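Local coordinates for protein activating signal cointegrator 1 complex subunit 2 (Homo sapiens, PDB 6YXQ) that binds K63-linked polyubiquitin chains and recruits ASCC3 and ALKBH3 to sites of DNA damage, and also takes part in the rescue of stalled ribosomes, at residues B[79-84]-B[128-133]; B[248-253]-B[292-297]. All coordinates share one frame; numbering follows the deposited sequence.

Contact 1 (B[79-84]-B[128-133]); sequences DKFWCQ and FLTFLR
Arg-133 lays its side chain along one face of the Phe-81 ring. Its methylene CD sits over that face, 3.5 Å from the ring centroid, a CH-pi contact, while the guanidinium beyond it has slid toward the CB side of the phenylalanine. The two flat groups are almost parallel, their planes 15° apart and their centres 4.2 Å from each other, so the cation-pi contact is an offset stack, with NH1 3.4 Å from Phe-81 CG. The ring reaches this position because CG stands anti to the backbone N (chi1 161°); Arg-133 starts the same way and runs extended to NE, and the two side chains pass each other in opposite directions. Thr-130 CG2 comes up at the ring edge, 4.3 Å from Phe-81 CE1. With an alanine at the Phe-81 position, CD and the guanidinium face over the ring are likely to lose their cover, leaving the arginine freer to turn.

This is a helix-helix crossing in the largely helical N-terminal part of ASCC2 that binds ASCC3: segments 79-84 and 128-133, on helices 78-87 and 114-135, meet almost at right angles (99°), with their axes no closer than 12.2 Å, so long side chains have to span the gap.

A second bridge is made by water. Trp-82 NE1 donates to water 1 at 3.1 Å, and the same water lies 3.1 Å from the carbonyl Arg-133 O; the indole CZ2 also rests 3.7 Å from that Arg-133 O.

Farther out, Arg-133 NH2 forms a salt bridge to Glu-139 and bonds to Leu-76 O, which should help hold the guanidinium in place. Leu-73 of helix 53-75 packs on Phe-81, and Phe-167 of the ASCC3 chain packs against Arg-133.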
loop_
_atom_site.group_PDB
_atom_site.type_symbol
_atom_site.label_atom_id
_atom_site.label_comp_id
_atom_site.label_asym_id
_atom_site.label_seq_id
_atom_site.Cartn_x
_atom_site.Cartn_y
_atom_site.Cartn_z
ATOM N N ASP B 79 -12.479 10.751 -17.298
ATOM C CA ASP B 79 -11.620 11.658 -18.051
ATOM C C ASP B 79 -10.787 12.527 -17.116
ATOM O O ASP B 79 -9.572 12.666 -17.300
ATOM C CB ASP B 79 -12.456 12.521 -19.001
ATOM C CG ASP B 79 -13.696 13.094 -18.342
ATOM O OD1 ASP B 79 -14.507 12.311 -17.805
ATOM O OD2 ASP B 79 -13.860 14.333 -18.365
ATOM N N LYS B 80 -11.417 13.101 -16.090
ATOM C CA LYS B 80 -10.707 14.027 -15.215
ATOM C C LYS B 80 -9.809 13.310 -14.212
ATOM O O LYS B 80 -8.759 13.850 -13.838
ATOM C CB LYS B 80 -11.706 14.944 -14.502
ATOM C CG LYS B 80 -12.707 15.596 -15.463
ATOM C CD LYS B 80 -13.860 16.299 -14.745
ATOM C CE LYS B 80 -15.209 16.066 -15.446
ATOM N NZ LYS B 80 -15.345 16.641 -16.813
ATOM N N PHE B 81 -10.183 12.100 -13.786
ATOM C CA PHE B 81 -9.311 11.319 -12.911
ATOM C C PHE B 81 -8.009 10.970 -13.614
ATOM O O PHE B 81 -6.922 11.080 -13.032
ATOM C CB PHE B 81 -10.015 10.041 -12.450
ATOM C CG PHE B 81 -9.077 8.975 -11.939
ATOM C CD1 PHE B 81 -8.585 9.027 -10.644
ATOM C CD2 PHE B 81 -8.696 7.915 -12.749
ATOM C CE1 PHE B 81 -7.725 8.046 -10.166
ATOM C CE2 PHE B 81 -7.833 6.935 -12.278
ATOM C CZ PHE B 81 -7.351 6.999 -10.984
ATOM N N TRP B 82 -8.104 10.535 -14.870
ATOM C CA TRP B 82 -6.903 10.169 -15.610
ATOM C C TRP B 82 -6.047 11.392 -15.909
ATOM O O TRP B 82 -4.812 11.323 -15.836
ATOM C CB TRP B 82 -7.289 9.430 -16.890
ATOM C CG TRP B 82 -7.410 7.953 -16.686
ATOM C CD1 TRP B 82 -8.560 7.216 -16.672
ATOM C CD2 TRP B 82 -6.339 7.031 -16.460
ATOM N NE1 TRP B 82 -8.269 5.891 -16.454
ATOM C CE2 TRP B 82 -6.911 5.751 -16.321
ATOM C CE3 TRP B 82 -4.948 7.162 -16.368
ATOM C CZ2 TRP B 82 -6.142 4.610 -16.091
ATOM C CZ3 TRP B 82 -4.185 6.029 -16.138
ATOM C CH2 TRP B 82 -4.784 4.771 -16.003
ATOM N N CYS B 83 -6.678 12.523 -16.237
ATOM C CA CYS B 83 -5.935 13.773 -16.369
ATOM C C CYS B 83 -5.147 14.065 -15.101
ATOM O O CYS B 83 -3.947 14.373 -15.152
ATOM C CB CYS B 83 -6.887 14.930 -16.672
ATOM S SG CYS B 83 -7.532 14.968 -18.343
ATOM N N GLN B 84 -5.814 13.972 -13.950
ATOM C CA GLN B 84 -5.151 14.265 -12.686
ATOM C C GLN B 84 -3.962 13.337 -12.466
ATOM O O GLN B 84 -2.853 13.798 -12.173
ATOM C CB GLN B 84 -6.155 14.160 -11.536
ATOM C CG GLN B 84 -5.676 14.775 -10.229
ATOM C CD GLN B 84 -5.661 16.290 -10.259
ATOM O OE1 GLN B 84 -6.292 16.912 -11.111
ATOM N NE2 GLN B 84 -4.937 16.891 -9.323
ATOM N N PHE B 128 -5.743 1.146 -2.448
ATOM C CA PHE B 128 -5.975 -0.025 -3.287
ATOM C C PHE B 128 -6.940 0.290 -4.423
ATOM O O PHE B 128 -6.729 -0.144 -5.563
ATOM C CB PHE B 128 -6.504 -1.190 -2.461
ATOM C CG PHE B 128 -6.807 -2.402 -3.280
ATOM C CD1 PHE B 128 -5.782 -3.185 -3.778
ATOM C CD2 PHE B 128 -8.115 -2.749 -3.580
ATOM C CE1 PHE B 128 -6.057 -4.306 -4.548
ATOM C CE2 PHE B 128 -8.396 -3.868 -4.350
ATOM C CZ PHE B 128 -7.366 -4.646 -4.835
ATOM N N LEU B 129 -8.003 1.052 -4.140
ATOM C CA LEU B 129 -8.981 1.333 -5.192
ATOM C C LEU B 129 -8.402 2.246 -6.267
ATOM O O LEU B 129 -8.688 2.070 -7.459
ATOM C CB LEU B 129 -10.253 1.936 -4.596
ATOM C CG LEU B 129 -10.971 1.041 -3.588
ATOM C CD1 LEU B 129 -11.654 1.882 -2.543
ATOM C CD2 LEU B 129 -11.960 0.117 -4.276
ATOM N N THR B 130 -7.586 3.224 -5.867
ATOM C CA THR B 130 -6.900 4.067 -6.844
ATOM C C THR B 130 -6.018 3.233 -7.768
ATOM O O THR B 130 -6.031 3.403 -9.000
ATOM C CB THR B 130 -6.067 5.116 -6.116
ATOM O OG1 THR B 130 -6.900 5.818 -5.186
ATOM C CG2 THR B 130 -5.461 6.095 -7.102
ATOM N N PHE B 131 -5.236 2.321 -7.190
ATOM C CA PHE B 131 -4.368 1.517 -8.040
ATOM C C PHE B 131 -5.172 0.576 -8.928
ATOM O O PHE B 131 -4.764 0.310 -10.063
ATOM C CB PHE B 131 -3.341 0.772 -7.189
ATOM C CG PHE B 131 -2.133 1.599 -6.896
ATOM C CD1 PHE B 131 -1.164 1.793 -7.870
ATOM C CD2 PHE B 131 -1.996 2.251 -5.680
ATOM C CE1 PHE B 131 -0.056 2.590 -7.622
ATOM C CE2 PHE B 131 -0.888 3.055 -5.424
ATOM C CZ PHE B 131 0.083 3.223 -6.396
ATOM N N LEU B 132 -6.325 0.098 -8.454
ATOM C CA LEU B 132 -7.221 -0.661 -9.325
ATOM C C LEU B 132 -7.668 0.178 -10.516
ATOM O O LEU B 132 -7.665 -0.291 -11.665
ATOM C CB LEU B 132 -8.438 -1.136 -8.537
ATOM C CG LEU B 132 -9.071 -2.458 -8.965
ATOM C CD1 LEU B 132 -10.123 -2.818 -7.955
ATOM C CD2 LEU B 132 -9.676 -2.407 -10.357
ATOM N N ARG B 133 -8.096 1.413 -10.251
ATOM C CA ARG B 133 -8.552 2.271 -11.337
ATOM C C ARG B 133 -7.466 2.451 -12.383
ATOM O O ARG B 133 -7.738 2.389 -13.587
ATOM C CB ARG B 133 -9.004 3.628 -10.804
ATOM C CG ARG B 133 -10.008 4.295 -11.715
ATOM C CD ARG B 133 -10.681 5.482 -11.067
ATOM N NE ARG B 133 -11.730 6.006 -11.932
ATOM C CZ ARG B 133 -12.353 7.161 -11.737
ATOM N NH1 ARG B 133 -12.031 7.921 -10.698
ATOM N NH2 ARG B 133 -13.297 7.554 -12.580
HETATM O O HOH W 1 -10.000 3.529 -15.443
#

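Contact 2 (B[248-253]-B[292-297]); sequences DIVLYL and PEMESA
Met-294, built as selenomethionine, spans the gap to Leu-253 and Val-250, and these apolar touches make up the contact. Its terminal methyl CE meets the Leu-253 branch CD2 at 3.8 Å, the two side chains lying at a slant to one another. The selenium itself comes 4.3 Å from Val-250 CG1, one methyl of the valine. Met-294 holds CG beside its backbone N (chi1 -47°), and the bend at the last torsion turns CE toward the leucine. Leu-253 answers with CG anti to its own N, which puts the CD2 branch next to the Met-294 methyl. The backbones stay well apart, the nearest CA atoms being those of Val-250 and Met-294 at 8.8 Å, so one long, flexible side chain does the bridging.

Within each segment, routine main-chain bonds hold the turns, such as Leu-253 N to Ile-249 O and Ala-297 N to Glu-293 O. On the flank of the second helix, Glu-295 makes a salt bridge with Arg-366.

The two segments belong to helices 243-266 and 279-300. Ile-249 sends its end away from Met-294 onto Ile-212, His-215 and Cys-216 of helix 193-216, while Leu-312 of helix 306-340 packs on Val-250, placing the contact inside a helical bundle.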
loop_
_atom_site.group_PDB
_atom_site.type_symbol
_atom_site.label_atom_id
_atom_site.label_comp_id
_atom_site.label_asym_id
_atom_site.label_seq_id
_atom_site.Cartn_x
_atom_site.Cartn_y
_atom_site.Cartn_z
ATOM N N ASP B 248 18.162 -5.418 13.054
ATOM C CA ASP B 248 17.944 -4.781 11.761
ATOM C C ASP B 248 18.213 -5.751 10.624
ATOM O O ASP B 248 17.481 -5.768 9.628
ATOM C CB ASP B 248 18.826 -3.543 11.622
ATOM C CG ASP B 248 18.152 -2.288 12.139
ATOM O OD1 ASP B 248 17.011 -2.383 12.638
ATOM O OD2 ASP B 248 18.764 -1.205 12.045
ATOM N N ILE B 249 19.258 -6.569 10.754
ATOM C CA ILE B 249 19.573 -7.527 9.698
ATOM C C ILE B 249 18.407 -8.482 9.477
ATOM O O ILE B 249 17.960 -8.685 8.342
ATOM C CB ILE B 249 20.861 -8.293 10.026
ATOM C CG1 ILE B 249 22.056 -7.339 10.020
ATOM C CG2 ILE B 249 21.048 -9.403 9.025
ATOM C CD1 ILE B 249 22.349 -6.739 8.665
ATOM N N VAL B 250 17.895 -9.082 10.552
ATOM C CA VAL B 250 16.829 -10.060 10.342
ATOM C C VAL B 250 15.507 -9.374 9.997
ATOM O O VAL B 250 14.674 -9.964 9.303
ATOM C CB VAL B 250 16.676 -11.009 11.543
ATOM C CG1 VAL B 250 18.037 -11.505 12.015
ATOM C CG2 VAL B 250 15.915 -10.348 12.652
ATOM N N LEU B 251 15.300 -8.122 10.421
ATOM C CA LEU B 251 14.112 -7.389 9.985
ATOM C C LEU B 251 14.161 -7.113 8.489
ATOM O O LEU B 251 13.165 -7.299 7.778
ATOM C CB LEU B 251 13.988 -6.077 10.763
ATOM C CG LEU B 251 13.475 -6.116 12.205
ATOM C CD1 LEU B 251 13.616 -4.748 12.842
ATOM C CD2 LEU B 251 12.032 -6.587 12.257
ATOM N N TYR B 252 15.317 -6.669 8.001
ATOM C CA TYR B 252 15.530 -6.468 6.574
ATOM C C TYR B 252 15.329 -7.765 5.801
ATOM O O TYR B 252 14.656 -7.788 4.764
ATOM C CB TYR B 252 16.939 -5.916 6.363
ATOM C CG TYR B 252 17.249 -5.392 4.981
ATOM C CD1 TYR B 252 16.286 -4.748 4.215
ATOM C CD2 TYR B 252 18.519 -5.525 4.455
ATOM C CE1 TYR B 252 16.584 -4.265 2.952
ATOM C CE2 TYR B 252 18.824 -5.045 3.201
ATOM C CZ TYR B 252 17.857 -4.418 2.455
ATOM O OH TYR B 252 18.184 -3.948 1.208
ATOM N N LEU B 253 15.904 -8.861 6.300
ATOM C CA LEU B 253 15.772 -10.143 5.619
ATOM C C LEU B 253 14.317 -10.594 5.570
ATOM O O LEU B 253 13.840 -11.059 4.527
ATOM C CB LEU B 253 16.639 -11.193 6.313
ATOM C CG LEU B 253 16.487 -12.630 5.812
ATOM C CD1 LEU B 253 17.008 -12.797 4.386
ATOM C CD2 LEU B 253 17.197 -13.577 6.759
ATOM N N PRO B 292 22.395 -21.120 9.371
ATOM C CA PRO B 292 22.988 -21.756 10.571
ATOM C C PRO B 292 23.580 -20.773 11.571
ATOM O O PRO B 292 23.315 -20.879 12.780
ATOM C CB PRO B 292 24.060 -22.674 9.968
ATOM C CG PRO B 292 23.554 -22.988 8.600
ATOM C CD PRO B 292 22.913 -21.724 8.135
ATOM N N GLU B 293 24.382 -19.817 11.100
ATOM C CA GLU B 293 25.066 -18.912 12.018
ATOM C C GLU B 293 24.070 -18.060 12.796
ATOM O O GLU B 293 24.198 -17.900 14.017
ATOM C CB GLU B 293 26.056 -18.035 11.245
ATOM C CG GLU B 293 26.866 -17.080 12.102
ATOM C CD GLU B 293 27.751 -17.800 13.101
ATOM O OE1 GLU B 293 28.324 -18.852 12.740
ATOM O OE2 GLU B 293 27.866 -17.315 14.248
HETATM N N MSE B 294 23.063 -17.526 12.114
HETATM C CA MSE B 294 22.062 -16.679 12.750
HETATM C C MSE B 294 21.180 -17.468 13.709
HETATM O O MSE B 294 20.811 -16.974 14.778
HETATM C CB MSE B 294 21.194 -15.996 11.699
HETATM C CG MSE B 294 21.944 -15.365 10.542
HETATM SE SE MSE B 294 20.801 -13.972 9.811
HETATM C CE MSE B 294 20.755 -14.331 7.946
ATOM N N GLU B 295 20.836 -18.696 13.318
ATOM C CA GLU B 295 20.138 -19.593 14.234
ATOM C C GLU B 295 20.920 -19.762 15.531
ATOM O O GLU B 295 20.386 -19.544 16.629
ATOM C CB GLU B 295 19.912 -20.948 13.568
ATOM C CG GLU B 295 18.502 -21.177 13.055
ATOM C CD GLU B 295 18.240 -22.642 12.750
ATOM O OE1 GLU B 295 17.153 -22.959 12.219
ATOM O OE2 GLU B 295 19.124 -23.475 13.048
ATOM N N SER B 296 22.198 -20.144 15.420
ATOM C CA SER B 296 22.993 -20.386 16.621
ATOM C C SER B 296 23.150 -19.118 17.447
ATOM O O SER B 296 23.100 -19.165 18.681
ATOM C CB SER B 296 24.364 -20.951 16.256
ATOM O OG SER B 296 25.149 -21.129 17.428
ATOM N N ALA B 297 23.330 -17.973 16.787
ATOM C CA ALA B 297 23.527 -16.732 17.525
ATOM C C ALA B 297 22.272 -16.335 18.289
ATOM O O ALA B 297 22.351 -15.943 19.464
ATOM C CB ALA B 297 23.950 -15.619 16.573
#

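In the fold
From the N terminus the chain passes the small two-stranded sheet and helix 53-75, then enters helix 78-87. Contact 1 closes a loop that leaves 79-84, runs through helix 89-101 and returns on helix 114-135. Helices 147-156, 162-172, 177-190 and 193-216 follow before contact 2 closes the second loop, from helix 243-266 past the short helix 271-275 to helix 279-300. The loops are in series, so they neither nest nor cross. The contact centres are 41 Å apart, on opposite sides of the chain's centre: contact 1 ties together the N-terminal helices, contact 2 helices of the C-terminal half.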